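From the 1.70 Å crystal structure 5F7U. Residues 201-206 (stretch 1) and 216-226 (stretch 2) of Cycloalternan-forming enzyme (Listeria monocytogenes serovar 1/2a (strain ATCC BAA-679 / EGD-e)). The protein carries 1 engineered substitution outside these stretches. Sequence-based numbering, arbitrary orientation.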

# COMPACT_ATOMS: atom_id res chain seq x y z
N SER A 201 41.37 0.86 2.11
CA SER A 201 42.02 2.13 2.37
C SER A 201 41.82 3.12 1.21
O SER A 201 42.55 3.05 0.23
CB SER A 201 43.52 1.91 2.67
OG SER A 201 44.16 3.14 2.97
N PRO A 202 40.84 4.02 1.31
CA PRO A 202 39.89 4.10 2.42
C PRO A 202 38.79 3.04 2.32
O PRO A 202 38.56 2.48 1.23
CB PRO A 202 39.30 5.51 2.27
CG PRO A 202 39.41 5.80 0.82
CD PRO A 202 40.70 5.17 0.38
N TYR A 203 38.16 2.74 3.46
CA TYR A 203 37.04 1.81 3.51
C TYR A 203 35.96 2.26 2.52
O TYR A 203 35.57 3.41 2.53
CB TYR A 203 36.46 1.70 4.93
CG TYR A 203 35.04 1.19 4.91
CD1 TYR A 203 34.78 -0.18 4.69
CD2 TYR A 203 33.95 2.07 5.05
CE1 TYR A 203 33.46 -0.64 4.63
CE2 TYR A 203 32.63 1.60 4.99
CZ TYR A 203 32.40 0.25 4.77
OH TYR A 203 31.11 -0.23 4.69
N ARG A 204 35.51 1.34 1.67
CA ARG A 204 34.37 1.59 0.78
C ARG A 204 33.78 0.27 0.34
O ARG A 204 34.50 -0.60 -0.19
CB ARG A 204 34.80 2.42 -0.45
CG ARG A 204 33.63 2.82 -1.32
CD ARG A 204 34.07 3.70 -2.49
NE ARG A 204 32.90 3.84 -3.36
CZ ARG A 204 32.68 3.11 -4.45
NH1 ARG A 204 33.59 2.22 -4.87
NH2 ARG A 204 31.56 3.31 -5.14
N MET A 205 32.47 0.13 0.56
CA MET A 205 31.74 -1.09 0.20
C MET A 205 30.97 -0.93 -1.11
O MET A 205 30.29 0.08 -1.31
CB MET A 205 30.74 -1.43 1.31
CG MET A 205 29.94 -2.70 1.05
SD MET A 205 28.69 -3.02 2.30
CE MET A 205 29.69 -3.42 3.72
N GLU A 206 31.07 -1.94 -1.96
CA GLU A 206 30.17 -2.13 -3.09
C GLU A 206 29.42 -3.43 -2.92
O GLU A 206 30.03 -4.47 -2.64
CB GLU A 206 30.94 -2.21 -4.42
CG GLU A 206 31.71 -0.96 -4.79
CD GLU A 206 32.51 -1.08 -6.09
OE1 GLU A 206 32.55 -2.16 -6.72
OE2 GLU A 206 33.14 -0.08 -6.46
N THR A 216 24.36 -1.50 -5.40
CA THR A 216 24.60 -0.16 -4.86
C THR A 216 25.98 -0.10 -4.22
O THR A 216 26.63 -1.14 -4.03
CB THR A 216 23.48 0.32 -3.89
OG1 THR A 216 23.56 1.75 -3.70
CG2 THR A 216 23.52 -0.43 -2.55
N SER A 217 26.42 1.09 -3.90
CA SER A 217 27.76 1.23 -3.33
C SER A 217 27.80 2.48 -2.53
O SER A 217 27.02 3.40 -2.76
CB SER A 217 28.81 1.31 -4.43
OG SER A 217 28.55 2.38 -5.32
N GLU A 218 28.75 2.53 -1.60
CA GLU A 218 28.98 3.75 -0.85
C GLU A 218 29.60 4.83 -1.71
O GLU A 218 30.19 4.55 -2.78
CB GLU A 218 29.84 3.45 0.38
CG GLU A 218 29.06 2.72 1.47
CD GLU A 218 29.98 2.06 2.50
OE1 GLU A 218 31.21 2.05 2.27
OE2 GLU A 218 29.48 1.56 3.52
N TYR A 219 29.45 6.08 -1.26
CA TYR A 219 29.94 7.22 -2.01
C TYR A 219 31.46 7.13 -2.24
O TYR A 219 32.18 6.61 -1.39
CB TYR A 219 29.50 8.54 -1.38
CG TYR A 219 29.42 9.66 -2.39
CD1 TYR A 219 28.42 9.67 -3.38
CD2 TYR A 219 30.35 10.70 -2.38
CE1 TYR A 219 28.36 10.69 -4.33
CE2 TYR A 219 30.29 11.74 -3.32
CZ TYR A 219 29.30 11.73 -4.30
OH TYR A 219 29.23 12.75 -5.22
N THR A 220 31.89 7.59 -3.42
CA THR A 220 33.21 7.29 -3.99
C THR A 220 34.36 7.94 -3.24
O THR A 220 35.49 7.46 -3.32
CB THR A 220 33.33 7.66 -5.49
OG1 THR A 220 34.51 7.06 -6.05
CG2 THR A 220 33.39 9.19 -5.70
N THR A 221 34.08 9.02 -2.53
CA THR A 221 35.11 9.74 -1.80
C THR A 221 35.35 9.05 -0.47
O THR A 221 36.26 9.41 0.28
CB THR A 221 34.74 11.22 -1.57
OG1 THR A 221 33.47 11.31 -0.94
CG2 THR A 221 34.72 12.00 -2.90
N ALA A 222 34.52 8.03 -0.21
CA ALA A 222 34.54 7.23 1.01
C ALA A 222 34.41 8.16 2.23
O ALA A 222 33.80 9.24 2.08
CB ALA A 222 35.78 6.33 1.06
N ASN A 223 34.94 7.79 3.40
CA ASN A 223 34.51 8.42 4.67
C ASN A 223 32.98 8.65 4.67
O ASN A 223 32.46 9.71 5.06
CB ASN A 223 35.28 9.72 4.95
CG ASN A 223 36.78 9.50 4.95
OD1 ASN A 223 37.28 8.57 5.58
ND2 ASN A 223 37.50 10.35 4.21
N SER A 224 32.28 7.65 4.18
CA SER A 224 30.85 7.79 3.95
C SER A 224 30.11 7.49 5.26
O SER A 224 29.06 8.07 5.55
CB SER A 224 30.43 6.87 2.81
OG SER A 224 30.57 5.50 3.17
N LEU A 225 30.69 6.61 6.07
CA LEU A 225 30.00 6.03 7.21
C LEU A 225 30.49 6.67 8.50
O LEU A 225 31.68 6.62 8.82
CB LEU A 225 30.28 4.52 7.23
CG LEU A 225 29.74 3.62 8.34
CD1 LEU A 225 28.22 3.71 8.46
CD2 LEU A 225 30.19 2.20 8.03
N GLY A 226 29.56 7.26 9.25
CA GLY A 226 29.95 8.09 10.38
C GLY A 226 28.94 8.19 11.51
O GLY A 226 27.81 7.71 11.40
O HOH W 1 32.89 4.56 2.45
O HOH W 2 36.11 5.40 4.36

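How do the backbones meet where stretch 2 begins? Stretch 2 opens in a strand that runs almost exactly antiparallel to the strand of stretch 1, the two axes making an angle of 174° and coming within 4.9 Å of each other. Ser217 pairs with Glu206 as a non-hydrogen-bonded antiparallel pair, CA to CA 4.1 Å, so their side chains lie on the same face of the sheet and Glu206 CG comes to 3.7 Å from Ser217 CB. Because this pair has no bonds of its own, the backbone link falls next to it: Glu218 N donates to Met205 O at 2.9 Å. The same carbonyl oxygen, Met205 O, lies 3.4 Å from Ser217 CA in a CA-H...O contact.

What makes Glu218 so central? Its carboxylate turns back to stretch 1 and accepts from backbone and side chain alike. Met205 N donates to Glu218 OE1 at 2.9 Å, so a side-chain oxygen takes the place a backbone carbonyl would fill in a regular ladder. Tyr203 OH donates to Glu218 OE2 at 2.7 Å, a short bond from a phenol to a carboxylate oxygen.

How does Arg204 hold the backbone of Glu218 and Tyr219? Its extended side chain brings two nitrogens to one carbonyl: Arg204 NE lies 2.9 Å and Arg204 NH2 3.0 Å from Glu218 O, both as hydrogen-bond donors. A weak bond also runs from Arg204 NE to Tyr219 O at 3.5 Å. Both carbonyl oxygens lie near the guanidinium plane, while Thr220 OG1 sits over one of its faces. Within stretch 1, Arg204 NH1 forms a salt bridge with Glu206 OE2 at 2.8 Å, so the same guanidinium that reaches stretch 2 is also paired with a carboxylate of its own strand.

What does the turn after the strand contribute? Residues Tyr219 to Ala222 form a type I turn, closed by Ala222 N donating to Tyr219 O at 3.0 Å. The turn brings the small methyl of Ala222 toward stretch 1, where Ala222 CB packs 3.7 Å from Pro202 CG and 3.3 Å from Tyr203 O.

How is the contact completed beyond the turn? Water fills the gap that direct bonds leave. Water 2 accepts from Asn223 N at 2.8 Å and lies 2.8 Å from Tyr203 O, within hydrogen-bonding distance. Water 1 lies within hydrogen-bonding distance of three oxygens, Tyr203 O at 2.9 Å, Glu218 OE1 at 3.0 Å and Ser224 OG at 2.6 Å. Farther along, Leu225 CD2 approaches Tyr203 CE2 at 3.9 Å, adding an apolar contact to the ring whose hydroxyl is bound by Glu218.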